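Local coordinates for protein response regulator aspartate phosphatase I (Bacillus subtilis subsp. subtilis, PDB 4I1A) that dephosphorylates the sporulation phosphotransferase Spo0F and activates the mobile element ICEBs1 by inactivating its repressor ImmR, at residues F114-R127 with F145-K157. Numbering follows the deposited sequence.
Sequences FRRKELISAISAYR and FFFKVSYVYYYMK
Helix packing in the tetratricopeptide-repeat domain brings Y126 of helix 119-129 into a hole on helix 139-155 formed by F145, K148, V149 and V152. The axes of 119-127 and 145-155 run nearly antiparallel, 150° between their directions and 10.3 Å apart. V149 lays CG2 over one face of the Y126 ring, a CH-pi contact 4.3 Å from the centroid, while V152 CG1 meets the ring edge at Y126 CE2 (3.5 Å). F145 slides past Y126 in the opposite direction and points its own edge at the backbone, F145 CZ lying 3.5 Å from Y126 O.

At the other end, F114 joins Y151 and Y155 in an aromatic cluster. With CG anti to the backbone N (chi1 -178°), F114 runs alongside V152 and brings CZ to 3.4 Å from Y151 CE2; against Y155 its edge faces the ring in an offset edge-to-face pair, planes at 87°. Replacing F114 with an alanine would probably open a gap beside V152 and deprive the Y151 and Y155 rings of their shared partner. K117, the C-prime residue of the Schellman motif ending helix 102-115, bends its chain so that NZ hydrogen-bonds to F114 O while CD and CE lie against Y155. L119 crosses Y155 at about a right angle, CD1 to CD1 at 3.7 Å, and its CB meets M156 CE. Farther along, I123 CD1 and the R127 guanidinium come up to Y153 OH, which lies over a guanidinium face without a hydrogen bond.

Helix 102-115 covers Y126 with F107 and M111, whereas V149 touches Y165 and Y153 meets F161 edge-to-face on helix 159-173, so helix 139-155 is packed between the preceding helices and the next one.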
ATOM      1  N   PHE A 114       4.547 -11.831 -16.134  1.00 78.05           N
ATOM      2  CA  PHE A 114       4.328 -10.872 -15.067  1.00 83.11           C
ATOM      3  C   PHE A 114       5.668 -10.502 -14.436  1.00 89.10           C
ATOM      4  O   PHE A 114       5.898  -9.348 -14.068  1.00 85.80           O
ATOM      5  CB  PHE A 114       3.359 -11.420 -14.015  1.00 80.39           C
ATOM      6  CG  PHE A 114       3.063 -10.446 -12.912  1.00 83.65           C
ATOM      7  CD1 PHE A 114       2.288  -9.318 -13.151  1.00 88.08           C
ATOM      8  CD2 PHE A 114       3.579 -10.638 -11.641  1.00 82.09           C
ATOM      9  CE1 PHE A 114       2.022  -8.403 -12.139  1.00 87.84           C
ATOM     10  CE2 PHE A 114       3.318  -9.727 -10.623  1.00 86.77           C
ATOM     11  CZ  PHE A 114       2.535  -8.608 -10.874  1.00 87.31           C
ATOM     12  N   ARG A 115       6.550 -11.493 -14.330  1.00 94.22           N
ATOM     13  CA  ARG A 115       7.895 -11.293 -13.803  1.00 96.84           C
ATOM     14  C   ARG A 115       8.653 -10.239 -14.606  1.00 98.46           C
ATOM     15  O   ARG A 115       9.233  -9.311 -14.039  1.00 98.87           O
ATOM     16  CB  ARG A 115       8.668 -12.616 -13.790  1.00 98.44           C
ATOM     17  CG  ARG A 115      10.118 -12.483 -13.358  1.00102.93           C
ATOM     18  CD  ARG A 115      10.229 -11.991 -11.923  1.00102.55           C
ATOM     19  NE  ARG A 115      11.594 -11.597 -11.595  1.00100.97           N
ATOM     20  CZ  ARG A 115      12.059 -10.357 -11.701  1.00102.80           C
ATOM     21  NH1 ARG A 115      11.261  -9.380 -12.120  1.00101.64           N
ATOM     22  NH2 ARG A 115      13.319 -10.088 -11.385  1.00103.49           N
ATOM     23  N   ARG A 116       8.633 -10.371 -15.928  1.00 98.62           N
ATOM     24  CA  ARG A 116       9.266  -9.383 -16.794  1.00 98.82           C
ATOM     25  C   ARG A 116       8.349  -8.186 -17.019  1.00 90.69           C
ATOM     26  O   ARG A 116       8.647  -7.307 -17.827  1.00 89.47           O
ATOM     27  CB  ARG A 116       9.671 -10.010 -18.127  1.00108.70           C
ATOM     28  CG  ARG A 116       9.059 -11.379 -18.388  1.00111.73           C
ATOM     29  CD  ARG A 116       9.713 -12.059 -19.585  1.00115.93           C
ATOM     30  NE  ARG A 116       9.549 -11.290 -20.817  1.00118.15           N
ATOM     31  CZ  ARG A 116      10.155 -11.577 -21.967  1.00119.34           C
ATOM     32  NH1 ARG A 116      10.975 -12.618 -22.049  1.00119.39           N
ATOM     33  NH2 ARG A 116       9.947 -10.820 -23.036  1.00116.72           N
ATOM     34  N   LYS A 117       7.229  -8.174 -16.298  1.00 93.19           N
ATOM     35  CA  LYS A 117       6.285  -7.052 -16.292  1.00 94.78           C
ATOM     36  C   LYS A 117       5.666  -6.742 -17.653  1.00 90.58           C
ATOM     37  O   LYS A 117       5.259  -5.609 -17.921  1.00 89.60           O
ATOM     38  CB  LYS A 117       6.919  -5.803 -15.669  1.00103.47           C
ATOM     39  CG  LYS A 117       7.199  -5.951 -14.179  1.00105.50           C
ATOM     40  CD  LYS A 117       5.902  -6.095 -13.395  1.00107.36           C
ATOM     41  CE  LYS A 117       6.150  -6.658 -12.004  1.00106.86           C
ATOM     42  NZ  LYS A 117       6.737  -8.027 -12.060  1.00109.25           N
ATOM     43  N   GLU A 118       5.599  -7.755 -18.509  1.00 91.69           N
ATOM     44  CA  GLU A 118       4.786  -7.665 -19.714  1.00 97.50           C
ATOM     45  C   GLU A 118       3.338  -7.984 -19.335  1.00 92.58           C
ATOM     46  O   GLU A 118       2.882  -9.121 -19.463  1.00 91.17           O
ATOM     47  CB  GLU A 118       5.304  -8.624 -20.788  1.00103.27           C
ATOM     48  CG  GLU A 118       6.689  -8.268 -21.303  1.00107.40           C
ATOM     49  CD  GLU A 118       6.743  -6.880 -21.914  1.00114.04           C
ATOM     50  OE1 GLU A 118       7.474  -6.020 -21.377  1.00114.15           O
ATOM     51  OE2 GLU A 118       6.058  -6.651 -22.935  1.00119.03           O
ATOM     52  N   LEU A 119       2.628  -6.965 -18.859  1.00 90.70           N
ATOM     53  CA  LEU A 119       1.323  -7.146 -18.230  1.00 87.68           C
ATOM     54  C   LEU A 119       0.237  -7.642 -19.183  1.00 85.65           C
ATOM     55  O   LEU A 119      -0.607  -8.470 -18.802  1.00 72.42           O
ATOM     56  CB  LEU A 119       0.886  -5.844 -17.556  1.00 87.26           C
ATOM     57  CG  LEU A 119       1.912  -5.330 -16.544  1.00 90.58           C
ATOM     58  CD1 LEU A 119       1.543  -3.944 -16.025  1.00 95.91           C
ATOM     59  CD2 LEU A 119       2.068  -6.326 -15.398  1.00 74.94           C
ATOM     60  N   ILE A 120       0.259  -7.125 -20.409  1.00 89.01           N
ATOM     61  CA  ILE A 120      -0.697  -7.535 -21.432  1.00 91.78           C
ATOM     62  C   ILE A 120      -0.532  -9.024 -21.729  1.00 88.87           C
ATOM     63  O   ILE A 120      -1.519  -9.759 -21.797  1.00 82.98           O
ATOM     64  CB  ILE A 120      -0.572  -6.665 -22.724  1.00 85.49           C
ATOM     65  CG1 ILE A 120      -1.784  -5.749 -22.876  1.00 81.58           C
ATOM     66  CG2 ILE A 120      -0.458  -7.521 -23.978  1.00 92.26           C
ATOM     67  CD1 ILE A 120      -2.102  -4.920 -21.655  1.00 81.12           C
ATOM     68  N   SER A 121       0.718  -9.470 -21.856  1.00 88.42           N
ATOM     69  CA  SER A 121       1.002 -10.861 -22.201  1.00 88.04           C
ATOM     70  C   SER A 121       0.550 -11.778 -21.088  1.00 85.47           C
ATOM     71  O   SER A 121      -0.050 -12.823 -21.341  1.00 92.28           O
ATOM     72  CB  SER A 121       2.493 -11.063 -22.462  1.00 89.27           C
ATOM     73  OG  SER A 121       2.979 -10.083 -23.362  1.00 95.16           O
ATOM     74  N   ALA A 122       0.831 -11.367 -19.856  1.00 82.77           N
ATOM     75  CA  ALA A 122       0.491 -12.154 -18.675  1.00 79.45           C
ATOM     76  C   ALA A 122      -1.003 -12.414 -18.612  1.00 70.92           C
ATOM     77  O   ALA A 122      -1.438 -13.560 -18.510  1.00 73.14           O
ATOM     78  CB  ALA A 122       0.970 -11.453 -17.401  1.00 68.52           C
ATOM     79  N   ILE A 123      -1.786 -11.346 -18.677  1.00 70.50           N
ATOM     80  CA  ILE A 123      -3.230 -11.480 -18.604  1.00 72.09           C
ATOM     81  C   ILE A 123      -3.761 -12.228 -19.827  1.00 82.24           C
ATOM     82  O   ILE A 123      -4.725 -12.993 -19.726  1.00 86.47           O
ATOM     83  CB  ILE A 123      -3.929 -10.110 -18.399  1.00 93.34           C
ATOM     84  CG1 ILE A 123      -5.422 -10.307 -18.156  1.00 99.26           C
ATOM     85  CG2 ILE A 123      -3.688  -9.190 -19.571  1.00 95.82           C
ATOM     86  CD1 ILE A 123      -5.709 -11.336 -17.074  1.00 99.55           C
ATOM     87  N   SER A 124      -3.107 -12.037 -20.971  1.00 83.11           N
ATOM     88  CA  SER A 124      -3.471 -12.761 -22.187  1.00 87.38           C
ATOM     89  C   SER A 124      -3.306 -14.262 -21.988  1.00 80.56           C
ATOM     90  O   SER A 124      -4.180 -15.046 -22.345  1.00 81.74           O
ATOM     91  CB  SER A 124      -2.609 -12.307 -23.365  1.00 98.62           C
ATOM     92  OG  SER A 124      -2.813 -10.932 -23.651  1.00104.69           O
ATOM     93  N   ALA A 125      -2.176 -14.648 -21.410  1.00 76.43           N
ATOM     94  CA  ALA A 125      -1.869 -16.053 -21.176  1.00 81.95           C
ATOM     95  C   ALA A 125      -2.796 -16.645 -20.119  1.00 84.29           C
ATOM     96  O   ALA A 125      -3.276 -17.771 -20.254  1.00 87.68           O
ATOM     97  CB  ALA A 125      -0.415 -16.208 -20.765  1.00 80.03           C
ATOM     98  N   TYR A 126      -3.040 -15.874 -19.066  1.00 80.23           N
ATOM     99  CA  TYR A 126      -3.999 -16.249 -18.040  1.00 76.42           C
ATOM    100  C   TYR A 126      -5.398 -16.470 -18.626  1.00 86.51           C
ATOM    101  O   TYR A 126      -6.124 -17.360 -18.182  1.00 93.19           O
ATOM    102  CB  TYR A 126      -4.077 -15.160 -16.973  1.00 70.18           C
ATOM    103  CG  TYR A 126      -2.907 -15.095 -16.011  1.00 70.47           C
ATOM    104  CD1 TYR A 126      -2.152 -16.227 -15.710  1.00 73.00           C
ATOM    105  CD2 TYR A 126      -2.574 -13.897 -15.386  1.00 65.15           C
ATOM    106  CE1 TYR A 126      -1.088 -16.161 -14.818  1.00 73.69           C
ATOM    107  CE2 TYR A 126      -1.520 -13.822 -14.501  1.00 63.29           C
ATOM    108  CZ  TYR A 126      -0.778 -14.951 -14.217  1.00 71.23           C
ATOM    109  OH  TYR A 126       0.273 -14.865 -13.331  1.00 74.52           O
ATOM    110  N   ARG A 127      -5.774 -15.660 -19.616  1.00 85.62           N
ATOM    111  CA  ARG A 127      -7.121 -15.731 -20.182  1.00 93.97           C
ATOM    112  C   ARG A 127      -7.399 -17.082 -20.840  1.00 97.16           C
ATOM    113  O   ARG A 127      -8.540 -17.563 -20.839  1.00 94.29           O
ATOM    114  CB  ARG A 127      -7.389 -14.584 -21.171  1.00101.66           C
ATOM    115  CG  ARG A 127      -7.749 -13.235 -20.529  1.00105.52           C
ATOM    116  CD  ARG A 127      -8.487 -12.315 -21.523  1.00118.19           C
ATOM    117  NE  ARG A 127      -8.376 -10.899 -21.166  1.00119.61           N
ATOM    118  CZ  ARG A 127      -9.118 -10.294 -20.241  1.00114.10           C
ATOM    119  NH1 ARG A 127     -10.034 -10.976 -19.566  1.00121.51           N
ATOM    120  NH2 ARG A 127      -8.940  -9.005 -19.984  1.00 98.74           N
ATOM    121  N   PHE A 145      -4.548 -20.226  -8.952  1.00 75.48           N
ATOM    122  CA  PHE A 145      -4.692 -19.548 -10.237  1.00 68.30           C
ATOM    123  C   PHE A 145      -5.426 -18.213 -10.128  1.00 72.06           C
ATOM    124  O   PHE A 145      -4.975 -17.199 -10.665  1.00 75.61           O
ATOM    125  CB  PHE A 145      -5.423 -20.449 -11.240  1.00 69.43           C
ATOM    126  CG  PHE A 145      -5.774 -19.753 -12.522  1.00 72.32           C
ATOM    127  CD1 PHE A 145      -4.785 -19.433 -13.440  1.00 71.26           C
ATOM    128  CD2 PHE A 145      -7.086 -19.399 -12.803  1.00 75.72           C
ATOM    129  CE1 PHE A 145      -5.093 -18.777 -14.622  1.00 70.41           C
ATOM    130  CE2 PHE A 145      -7.407 -18.742 -13.982  1.00 73.82           C
ATOM    131  CZ  PHE A 145      -6.407 -18.433 -14.895  1.00 74.78           C
ATOM    132  N   PHE A 146      -6.567 -18.219  -9.447  1.00 75.15           N
ATOM    133  CA  PHE A 146      -7.340 -16.998  -9.236  1.00 72.37           C
ATOM    134  C   PHE A 146      -6.540 -15.921  -8.504  1.00 66.79           C
ATOM    135  O   PHE A 146      -6.632 -14.731  -8.833  1.00 62.33           O
ATOM    136  CB  PHE A 146      -8.634 -17.299  -8.473  1.00 79.61           C
ATOM    137  CG  PHE A 146      -9.621 -18.134  -9.248  1.00 78.18           C
ATOM    138  CD1 PHE A 146      -9.702 -18.036 -10.631  1.00 79.26           C
ATOM    139  CD2 PHE A 146     -10.463 -19.020  -8.592  1.00 79.83           C
ATOM    140  CE1 PHE A 146     -10.609 -18.813 -11.352  1.00 87.30           C
ATOM    141  CE2 PHE A 146     -11.372 -19.799  -9.302  1.00 86.91           C
ATOM    142  CZ  PHE A 146     -11.446 -19.696 -10.686  1.00 86.17           C
ATOM    143  N   PHE A 147      -5.757 -16.337  -7.513  1.00 70.71           N
ATOM    144  CA  PHE A 147      -4.944 -15.396  -6.758  1.00 67.64           C
ATOM    145  C   PHE A 147      -3.990 -14.647  -7.674  1.00 62.03           C
ATOM    146  O   PHE A 147      -3.910 -13.420  -7.633  1.00 62.71           O
ATOM    147  CB  PHE A 147      -4.152 -16.094  -5.654  1.00 76.66           C
ATOM    148  CG  PHE A 147      -3.282 -15.152  -4.862  1.00 79.81           C
ATOM    149  CD1 PHE A 147      -3.810 -14.428  -3.804  1.00 80.17           C
ATOM    150  CD2 PHE A 147      -1.944 -14.969  -5.190  1.00 81.70           C
ATOM    151  CE1 PHE A 147      -3.017 -13.549  -3.078  1.00 80.32           C
ATOM    152  CE2 PHE A 147      -1.148 -14.090  -4.471  1.00 80.28           C
ATOM    153  CZ  PHE A 147      -1.685 -13.380  -3.413  1.00 76.10           C
ATOM    154  N   LYS A 148      -3.267 -15.390  -8.504  1.00 67.01           N
ATOM    155  CA  LYS A 148      -2.328 -14.783  -9.443  1.00 68.58           C
ATOM    156  C   LYS A 148      -3.015 -13.801 -10.384  1.00 65.75           C
ATOM    157  O   LYS A 148      -2.503 -12.711 -10.627  1.00 68.44           O
ATOM    158  CB  LYS A 148      -1.606 -15.867 -10.239  1.00 70.53           C
ATOM    159  CG  LYS A 148      -0.765 -16.768  -9.364  1.00 74.70           C
ATOM    160  CD  LYS A 148       0.320 -15.974  -8.636  1.00 77.30           C
ATOM    161  CE  LYS A 148       0.973 -16.814  -7.532  1.00 86.08           C
ATOM    162  NZ  LYS A 148       2.286 -16.256  -7.081  1.00 89.29           N
ATOM    163  N   VAL A 149      -4.176 -14.189 -10.906  1.00 72.58           N
ATOM    164  CA  VAL A 149      -4.931 -13.327 -11.808  1.00 74.31           C
ATOM    165  C   VAL A 149      -5.363 -12.032 -11.115  1.00 73.91           C
ATOM    166  O   VAL A 149      -5.247 -10.948 -11.693  1.00 73.26           O
ATOM    167  CB  VAL A 149      -6.163 -14.051 -12.415  1.00 66.65           C
ATOM    168  CG1 VAL A 149      -7.006 -13.084 -13.227  1.00 62.67           C
ATOM    169  CG2 VAL A 149      -5.719 -15.213 -13.291  1.00 63.28           C
ATOM    170  N   SER A 150      -5.853 -12.141  -9.879  1.00 70.33           N
ATOM    171  CA  SER A 150      -6.271 -10.952  -9.137  1.00 61.99           C
ATOM    172  C   SER A 150      -5.094 -10.023  -8.964  1.00 57.43           C
ATOM    173  O   SER A 150      -5.248  -8.806  -9.012  1.00 55.63           O
ATOM    174  CB  SER A 150      -6.855 -11.308  -7.770  1.00 61.05           C
ATOM    175  OG  SER A 150      -5.846 -11.698  -6.863  1.00 63.76           O
ATOM    176  N   TYR A 151      -3.912 -10.610  -8.788  1.00 62.04           N
ATOM    177  CA  TYR A 151      -2.699  -9.846  -8.537  1.00 62.42           C
ATOM    178  C   TYR A 151      -2.239  -9.015  -9.742  1.00 59.48           C
ATOM    179  O   TYR A 151      -1.902  -7.842  -9.591  1.00 56.23           O
ATOM    180  CB  TYR A 151      -1.581 -10.771  -8.065  1.00 71.65           C
ATOM    181  CG  TYR A 151      -0.422 -10.037  -7.441  1.00 83.54           C
ATOM    182  CD1 TYR A 151      -0.504  -9.548  -6.143  1.00 91.12           C
ATOM    183  CD2 TYR A 151       0.753  -9.824  -8.152  1.00 89.63           C
ATOM    184  CE1 TYR A 151       0.559  -8.865  -5.567  1.00 97.65           C
ATOM    185  CE2 TYR A 151       1.818  -9.144  -7.585  1.00 93.36           C
ATOM    186  CZ  TYR A 151       1.718  -8.667  -6.293  1.00100.19           C
ATOM    187  OH  TYR A 151       2.782  -7.993  -5.731  1.00106.05           O
ATOM    188  N   VAL A 152      -2.209  -9.607 -10.932  1.00 61.99           N
ATOM    189  CA  VAL A 152      -1.832  -8.823 -12.106  1.00 70.14           C
ATOM    190  C   VAL A 152      -2.861  -7.704 -12.328  1.00 67.44           C
ATOM    191  O   VAL A 152      -2.502  -6.565 -12.629  1.00 63.79           O
ATOM    192  CB  VAL A 152      -1.643  -9.701 -13.377  1.00 62.75           C
ATOM    193  CG1 VAL A 152      -2.765 -10.679 -13.520  1.00 67.62           C
ATOM    194  CG2 VAL A 152      -1.534  -8.822 -14.641  1.00 57.37           C
ATOM    195  N   TYR A 153      -4.138  -8.036 -12.143  1.00 55.46           N
ATOM    196  CA  TYR A 153      -5.211  -7.060 -12.229  1.00 55.86           C
ATOM    197  C   TYR A 153      -5.048  -5.936 -11.210  1.00 61.69           C
ATOM    198  O   TYR A 153      -5.274  -4.765 -11.531  1.00 62.21           O
ATOM    199  CB  TYR A 153      -6.569  -7.747 -12.080  1.00 50.94           C
ATOM    200  CG  TYR A 153      -7.088  -8.289 -13.388  1.00 60.76           C
ATOM    201  CD1 TYR A 153      -7.006  -7.531 -14.552  1.00 64.58           C
ATOM    202  CD2 TYR A 153      -7.647  -9.561 -13.468  1.00 65.02           C
ATOM    203  CE1 TYR A 153      -7.484  -8.016 -15.764  1.00 66.54           C
ATOM    204  CE2 TYR A 153      -8.126 -10.061 -14.680  1.00 66.56           C
ATOM    205  CZ  TYR A 153      -8.039  -9.283 -15.821  1.00 68.05           C
ATOM    206  OH  TYR A 153      -8.508  -9.771 -17.022  1.00 75.22           O
ATOM    207  N   TYR A 154      -4.639  -6.294  -9.995  1.00 61.34           N
ATOM    208  CA  TYR A 154      -4.348  -5.314  -8.954  1.00 62.44           C
ATOM    209  C   TYR A 154      -3.177  -4.412  -9.346  1.00 65.95           C
ATOM    210  O   TYR A 154      -3.133  -3.239  -8.975  1.00 65.89           O
ATOM    211  CB  TYR A 154      -4.058  -6.021  -7.627  1.00 65.53           C
ATOM    212  CG  TYR A 154      -3.705  -5.091  -6.487  1.00 66.46           C
ATOM    213  CD1 TYR A 154      -4.609  -4.134  -6.038  1.00 68.03           C
ATOM    214  CD2 TYR A 154      -2.471  -5.179  -5.850  1.00 73.95           C
ATOM    215  CE1 TYR A 154      -4.290  -3.275  -4.998  1.00 74.77           C
ATOM    216  CE2 TYR A 154      -2.142  -4.325  -4.799  1.00 77.80           C
ATOM    217  CZ  TYR A 154      -3.056  -3.376  -4.378  1.00 80.29           C
ATOM    218  OH  TYR A 154      -2.744  -2.526  -3.337  1.00 81.09           O
ATOM    219  N   TYR A 155      -2.233  -4.959 -10.103  1.00 69.41           N
ATOM    220  CA  TYR A 155      -1.077  -4.184 -10.542  1.00 76.48           C
ATOM    221  C   TYR A 155      -1.510  -3.136 -11.568  1.00 80.53           C
ATOM    222  O   TYR A 155      -1.003  -2.016 -11.575  1.00 84.81           O
ATOM    223  CB  TYR A 155      -0.006  -5.112 -11.125  1.00 88.44           C
ATOM    224  CG  TYR A 155       1.384  -4.513 -11.253  1.00104.20           C
ATOM    225  CD1 TYR A 155       1.733  -3.736 -12.355  1.00114.15           C
ATOM    226  CD2 TYR A 155       2.355  -4.743 -10.282  1.00107.91           C
ATOM    227  CE1 TYR A 155       3.005  -3.192 -12.479  1.00117.71           C
ATOM    228  CE2 TYR A 155       3.630  -4.208 -10.400  1.00112.35           C
ATOM    229  CZ  TYR A 155       3.949  -3.432 -11.500  1.00118.07           C
ATOM    230  OH  TYR A 155       5.215  -2.894 -11.620  1.00118.25           O
ATOM    231  N   MET A 156      -2.458  -3.499 -12.423  1.00 76.46           N
ATOM    232  CA  MET A 156      -2.933  -2.589 -13.457  1.00 77.44           C
ATOM    233  C   MET A 156      -4.107  -1.760 -12.971  1.00 83.00           C
ATOM    234  O   MET A 156      -4.765  -1.082 -13.766  1.00 88.46           O
ATOM    235  CB  MET A 156      -3.339  -3.375 -14.694  1.00 79.31           C
ATOM    236  CG  MET A 156      -2.390  -4.506 -14.972  1.00 82.80           C
ATOM    237  SD  MET A 156      -2.840  -5.394 -16.451  1.00 91.42           S
ATOM    238  CE  MET A 156      -2.592  -4.096 -17.680  1.00 82.50           C
ATOM    239  N   LYS A 157      -4.370  -1.828 -11.667  1.00 74.29           N
ATOM    240  CA  LYS A 157      -5.445  -1.061 -11.044  1.00 69.55           C
ATOM    241  C   LYS A 157      -6.788  -1.302 -11.727  1.00 68.31           C
ATOM    242  O   LYS A 157      -7.650  -0.425 -11.762  1.00 70.35           O
ATOM    243  CB  LYS A 157      -5.101   0.436 -11.007  1.00 79.42           C
ATOM    244  CG  LYS A 157      -3.830   0.758 -10.207  1.00 86.29           C
ATOM    245  CD  LYS A 157      -4.067   0.596  -8.705  1.00 90.31           C
ATOM    246  CE  LYS A 157      -2.796   0.166  -7.972  1.00 88.85           C
ATOM    247  NZ  LYS A 157      -3.017  -0.043  -6.506  1.00 83.80           N
TER